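Local coordinates for protein proteasome chaperone 4 (Saccharomyces cerevisiae, PDB 2Z5B) that works with its partner IRC25 as a heterodimeric chaperone of 20S proteasome assembly, binding proteasome precursors and facilitating formation of the alpha-ring, at residues Gln21-Asp33 / Lys38-Glu50. Residues are numbered along the deposited sequence; the frame is centred on the assembly and turned at random.
Sequences QPTLDVIATLPAD and KIPISLVVGFKQE
K48 folds its aliphatic chain over T23, and the overlap is tight: CE of K48 lies 3.3 Å from CG2 of T23. CG of K48 sets out anti to its own backbone N (chi1 -170°), and bends at chi3 and chi4 then turn the ammonium back onto the opposite strand. There NZ donates to O of L24 at 2.9 Å, from well above the carbonyl plane, and forms a longer salt bridge with OD1 of D25 (3.4 Å), the two side chains crossing at about a right angle. A methionine in place of K48 would probably leave the D25 carboxylate without this cationic mate and L24 O without the NZ bond. One residue earlier, on the other side of the strand, CD2 of L24 lies at the edge of the F47 ring, 3.7 Å from CD1 of F47, while P22 reaches CE1 of F47 obliquely through CG; W119 meets the same ring edge-to-face.

Strands 24-31 and 41-47 form an antiparallel beta hairpin, their axes 165° apart, within a mixed sheet where 6-13 and 115-121 continue on the outer sides of the pair. D25/G46, I27/V44 and T29/S42 are its hydrogen-bonded pairs; the bond from V44 N to I27 O is short and nearly straight (2.7 Å, 174° at the hydrogen).

One face holds V26, A28, L43 and V45; on it CG1 of V26 presses on CD1 of L43 at 3.4 Å, closer than usual for carbons, and on the same side L30 sends CD2 to CG1 of I41 and packs on L145 of helix 134-149. The other face mixes I27 and V44 with the polar D25, T29 and S42; there T29 and S42 meet through their CB atoms (4.0 Å), and both hydroxyls hydrogen-bond Q41 of the partner chain, YLR021W.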
loop_
_atom_site.group_PDB
_atom_site.type_symbol
_atom_site.label_atom_id
_atom_site.label_comp_id
_atom_site.label_asym_id
_atom_site.label_seq_id
_atom_site.Cartn_x
_atom_site.Cartn_y
_atom_site.Cartn_z
ATOM N N GLN A 21 -22.968 10.514 13.159
ATOM C CA GLN A 21 -21.573 10.443 12.695
ATOM C C GLN A 21 -21.284 9.046 12.181
ATOM O O GLN A 21 -21.679 8.063 12.813
ATOM C CB GLN A 21 -20.590 10.759 13.818
ATOM C CG GLN A 21 -20.455 12.237 14.146
ATOM C CD GLN A 21 -20.151 12.447 15.602
ATOM O OE1 GLN A 21 -20.495 11.609 16.439
ATOM N NE2 GLN A 21 -19.506 13.565 15.925
ATOM N N PRO A 22 -20.565 8.956 11.054
ATOM C CA PRO A 22 -20.357 7.675 10.410
ATOM C C PRO A 22 -19.400 6.796 11.205
ATOM O O PRO A 22 -18.474 7.289 11.853
ATOM C CB PRO A 22 -19.747 8.065 9.069
ATOM C CG PRO A 22 -19.008 9.319 9.361
ATOM C CD PRO A 22 -19.888 10.046 10.326
ATOM N N THR A 23 -19.667 5.503 11.169
ATOM C CA THR A 23 -18.787 4.505 11.713
ATOM C C THR A 23 -17.621 4.338 10.743
ATOM O O THR A 23 -17.817 4.354 9.534
ATOM C CB THR A 23 -19.535 3.187 11.831
ATOM O OG1 THR A 23 -20.678 3.384 12.663
ATOM C CG2 THR A 23 -18.643 2.128 12.439
ATOM N N LEU A 24 -16.408 4.213 11.270
ATOM C CA LEU A 24 -15.236 4.119 10.387
ATOM C C LEU A 24 -14.630 2.731 10.452
ATOM O O LEU A 24 -14.666 2.075 11.492
ATOM C CB LEU A 24 -14.175 5.175 10.759
ATOM C CG LEU A 24 -14.647 6.631 10.857
ATOM C CD1 LEU A 24 -13.641 7.474 11.587
ATOM C CD2 LEU A 24 -14.963 7.208 9.488
ATOM N N ASP A 25 -14.080 2.311 9.322
ATOM C CA ASP A 25 -13.401 1.038 9.150
ATOM C C ASP A 25 -11.917 1.325 8.907
ATOM O O ASP A 25 -11.581 2.101 8.019
ATOM C CB ASP A 25 -13.998 0.363 7.923
ATOM C CG ASP A 25 -13.691 -1.112 7.856
ATOM O OD1 ASP A 25 -13.321 -1.688 8.890
ATOM O OD2 ASP A 25 -13.831 -1.688 6.757
ATOM N N VAL A 26 -11.055 0.685 9.696
ATOM C CA VAL A 26 -9.629 0.974 9.711
ATOM C C VAL A 26 -8.794 -0.316 9.583
ATOM O O VAL A 26 -9.098 -1.332 10.220
ATOM C CB VAL A 26 -9.245 1.722 11.022
ATOM C CG1 VAL A 26 -7.732 1.820 11.186
ATOM C CG2 VAL A 26 -9.898 3.134 11.086
ATOM N N ILE A 27 -7.779 -0.264 8.719
ATOM C CA ILE A 27 -6.637 -1.184 8.786
ATOM C C ILE A 27 -5.389 -0.309 8.956
ATOM O O ILE A 27 -5.142 0.574 8.141
ATOM C CB ILE A 27 -6.506 -2.012 7.479
ATOM C CG1 ILE A 27 -7.710 -2.954 7.317
ATOM C CG2 ILE A 27 -5.149 -2.787 7.418
ATOM C CD1 ILE A 27 -7.926 -3.366 5.889
ATOM N N ALA A 28 -4.606 -0.552 10.006
ATOM C CA ALA A 28 -3.417 0.250 10.289
ATOM C C ALA A 28 -2.212 -0.665 10.398
ATOM O O ALA A 28 -2.272 -1.680 11.108
ATOM C CB ALA A 28 -3.597 1.028 11.608
ATOM N N THR A 29 -1.130 -0.319 9.702
ATOM C CA THR A 29 0.144 -1.007 9.887
ATOM C C THR A 29 1.067 -0.086 10.677
ATOM O O THR A 29 1.297 1.062 10.287
ATOM C CB THR A 29 0.794 -1.414 8.566
ATOM O OG1 THR A 29 -0.135 -2.194 7.800
ATOM C CG2 THR A 29 2.110 -2.200 8.830
ATOM N N LEU A 30 1.574 -0.611 11.791
ATOM C CA LEU A 30 2.209 0.177 12.834
ATOM C C LEU A 30 3.513 -0.452 13.319
ATOM O O LEU A 30 3.627 -1.686 13.342
ATOM C CB LEU A 30 1.255 0.293 14.037
ATOM C CG LEU A 30 -0.137 0.900 13.827
ATOM C CD1 LEU A 30 -0.994 0.741 15.060
ATOM C CD2 LEU A 30 -0.011 2.383 13.456
ATOM N N PRO A 31 4.500 0.384 13.701
ATOM C CA PRO A 31 5.664 -0.122 14.444
ATOM C C PRO A 31 5.189 -0.798 15.718
ATOM O O PRO A 31 4.313 -0.258 16.408
ATOM C CB PRO A 31 6.445 1.154 14.801
ATOM C CG PRO A 31 5.479 2.281 14.600
ATOM C CD PRO A 31 4.589 1.837 13.478
ATOM N N ALA A 32 5.737 -1.975 16.014
ATOM C CA ALA A 32 5.369 -2.718 17.226
ATOM C C ALA A 32 5.992 -2.077 18.458
ATOM O O ALA A 32 5.438 -2.153 19.564
ATOM C CB ALA A 32 5.804 -4.154 17.114
ATOM N N ASP A 33 7.144 -1.444 18.238
ATOM C CA ASP A 33 7.920 -0.779 19.274
ATOM C C ASP A 33 8.053 0.672 18.859
ATOM O O ASP A 33 8.502 0.964 17.753
ATOM C CB ASP A 33 9.305 -1.425 19.390
ATOM C CG ASP A 33 10.099 -1.375 18.077
ATOM O OD1 ASP A 33 11.324 -1.141 18.144
ATOM O OD2 ASP A 33 9.506 -1.564 16.978
ATOM N N LYS A 38 11.856 5.421 12.148
ATOM C CA LYS A 38 12.057 5.031 10.755
ATOM C C LYS A 38 10.931 4.203 10.129
ATOM O O LYS A 38 10.759 4.211 8.910
ATOM C CB LYS A 38 13.368 4.249 10.643
ATOM C CG LYS A 38 14.085 4.440 9.315
ATOM C CD LYS A 38 15.555 4.019 9.400
ATOM C CE LYS A 38 16.447 4.944 8.552
ATOM N NZ LYS A 38 15.849 5.308 7.225
ATOM N N ILE A 39 10.195 3.473 10.957
ATOM C CA ILE A 39 9.126 2.611 10.472
ATOM C C ILE A 39 7.870 3.455 10.218
ATOM O O ILE A 39 7.385 4.113 11.133
ATOM C CB ILE A 39 8.841 1.450 11.454
ATOM C CG1 ILE A 39 10.049 0.496 11.507
ATOM C CG2 ILE A 39 7.556 0.705 11.061
ATOM C CD1 ILE A 39 9.998 -0.532 12.628
ATOM N N PRO A 40 7.368 3.451 8.971
ATOM C CA PRO A 40 6.189 4.240 8.607
ATOM C C PRO A 40 4.895 3.689 9.163
ATOM O O PRO A 40 4.772 2.490 9.367
ATOM C CB PRO A 40 6.144 4.140 7.074
ATOM C CG PRO A 40 7.441 3.517 6.670
ATOM C CD PRO A 40 7.909 2.720 7.814
ATOM N N ILE A 41 3.925 4.575 9.386
ATOM C CA ILE A 41 2.551 4.153 9.653
ATOM C C ILE A 41 1.876 4.091 8.293
ATOM O O ILE A 41 2.094 4.962 7.447
ATOM C CB ILE A 41 1.817 5.167 10.564
ATOM C CG1 ILE A 41 2.344 5.079 11.996
ATOM C CG2 ILE A 41 0.305 4.943 10.576
ATOM C CD1 ILE A 41 1.998 6.289 12.827
ATOM N N SER A 42 1.104 3.030 8.059
ATOM C CA SER A 42 0.182 2.981 6.927
ATOM C C SER A 42 -1.226 2.898 7.489
ATOM O O SER A 42 -1.496 2.078 8.374
ATOM C CB SER A 42 0.425 1.743 6.067
ATOM O OG SER A 42 1.692 1.795 5.451
ATOM N N LEU A 43 -2.118 3.737 6.992
ATOM C CA LEU A 43 -3.505 3.717 7.445
ATOM C C LEU A 43 -4.413 3.575 6.260
ATOM O O LEU A 43 -4.279 4.312 5.272
ATOM C CB LEU A 43 -3.856 4.978 8.253
ATOM C CG LEU A 43 -5.334 5.158 8.634
ATOM C CD1 LEU A 43 -5.756 4.085 9.625
ATOM C CD2 LEU A 43 -5.589 6.520 9.232
ATOM N N VAL A 44 -5.297 2.583 6.321
ATOM C CA VAL A 44 -6.415 2.510 5.374
ATOM C C VAL A 44 -7.667 2.865 6.182
ATOM O O VAL A 44 -7.922 2.274 7.249
ATOM C CB VAL A 44 -6.555 1.118 4.715
ATOM C CG1 VAL A 44 -7.690 1.122 3.686
ATOM C CG2 VAL A 44 -5.230 0.708 4.053
ATOM N N VAL A 45 -8.415 3.863 5.712
ATOM C CA VAL A 45 -9.590 4.343 6.458
ATOM C C VAL A 45 -10.758 4.650 5.513
ATOM O O VAL A 45 -10.556 5.102 4.401
ATOM C CB VAL A 45 -9.254 5.527 7.425
ATOM C CG1 VAL A 45 -8.683 6.739 6.677
ATOM C CG2 VAL A 45 -10.500 5.934 8.286
ATOM N N GLY A 46 -11.969 4.333 5.955
ATOM C CA GLY A 46 -13.170 4.587 5.167
ATOM C C GLY A 46 -14.393 4.459 6.044
ATOM O O GLY A 46 -14.283 4.146 7.227
ATOM N N PHE A 47 -15.562 4.697 5.454
ATOM C CA PHE A 47 -16.806 4.442 6.153
ATOM C C PHE A 47 -17.062 2.944 6.180
ATOM O O PHE A 47 -16.513 2.196 5.375
ATOM C CB PHE A 47 -17.963 5.207 5.499
ATOM C CG PHE A 47 -17.761 6.702 5.465
ATOM C CD1 PHE A 47 -17.272 7.376 6.575
ATOM C CD2 PHE A 47 -18.090 7.432 4.331
ATOM C CE1 PHE A 47 -17.082 8.762 6.546
ATOM C CE2 PHE A 47 -17.915 8.808 4.297
ATOM C CZ PHE A 47 -17.406 9.470 5.415
ATOM N N LYS A 48 -17.863 2.503 7.139
ATOM C CA LYS A 48 -18.224 1.102 7.228
ATOM C C LYS A 48 -19.707 0.922 6.924
ATOM O O LYS A 48 -20.538 1.723 7.346
ATOM C CB LYS A 48 -17.939 0.578 8.627
ATOM C CG LYS A 48 -18.055 -0.939 8.744
ATOM C CD LYS A 48 -18.204 -1.408 10.173
ATOM C CE LYS A 48 -17.360 -0.606 11.115
ATOM N NZ LYS A 48 -15.984 -0.344 10.608
ATOM N N GLN A 49 -20.024 -0.139 6.195
ATOM C CA GLN A 49 -21.400 -0.570 6.002
ATOM C C GLN A 49 -21.599 -1.935 6.679
ATOM O O GLN A 49 -20.706 -2.780 6.654
ATOM C CB GLN A 49 -21.713 -0.652 4.499
ATOM C CG GLN A 49 -23.030 -1.319 4.129
ATOM C CD GLN A 49 -24.032 -0.371 3.514
ATOM O OE1 GLN A 49 -24.169 -0.306 2.291
ATOM N NE2 GLN A 49 -24.740 0.379 4.360
ATOM N N GLU A 50 -22.759 -2.085 7.324
ATOM C CA GLU A 50 -23.380 -3.363 7.755
ATOM C C GLU A 50 -23.081 -3.772 9.190
ATOM O O GLU A 50 -23.961 -3.688 10.042
ATOM C CB GLU A 50 -23.189 -4.518 6.750
ATOM C CG GLU A 50 -22.118 -5.542 7.104
ATOM C CD GLU A 50 -21.860 -6.511 5.961
ATOM O OE1 GLU A 50 -20.748 -6.461 5.390
ATOM O OE2 GLU A 50 -22.780 -7.294 5.609
#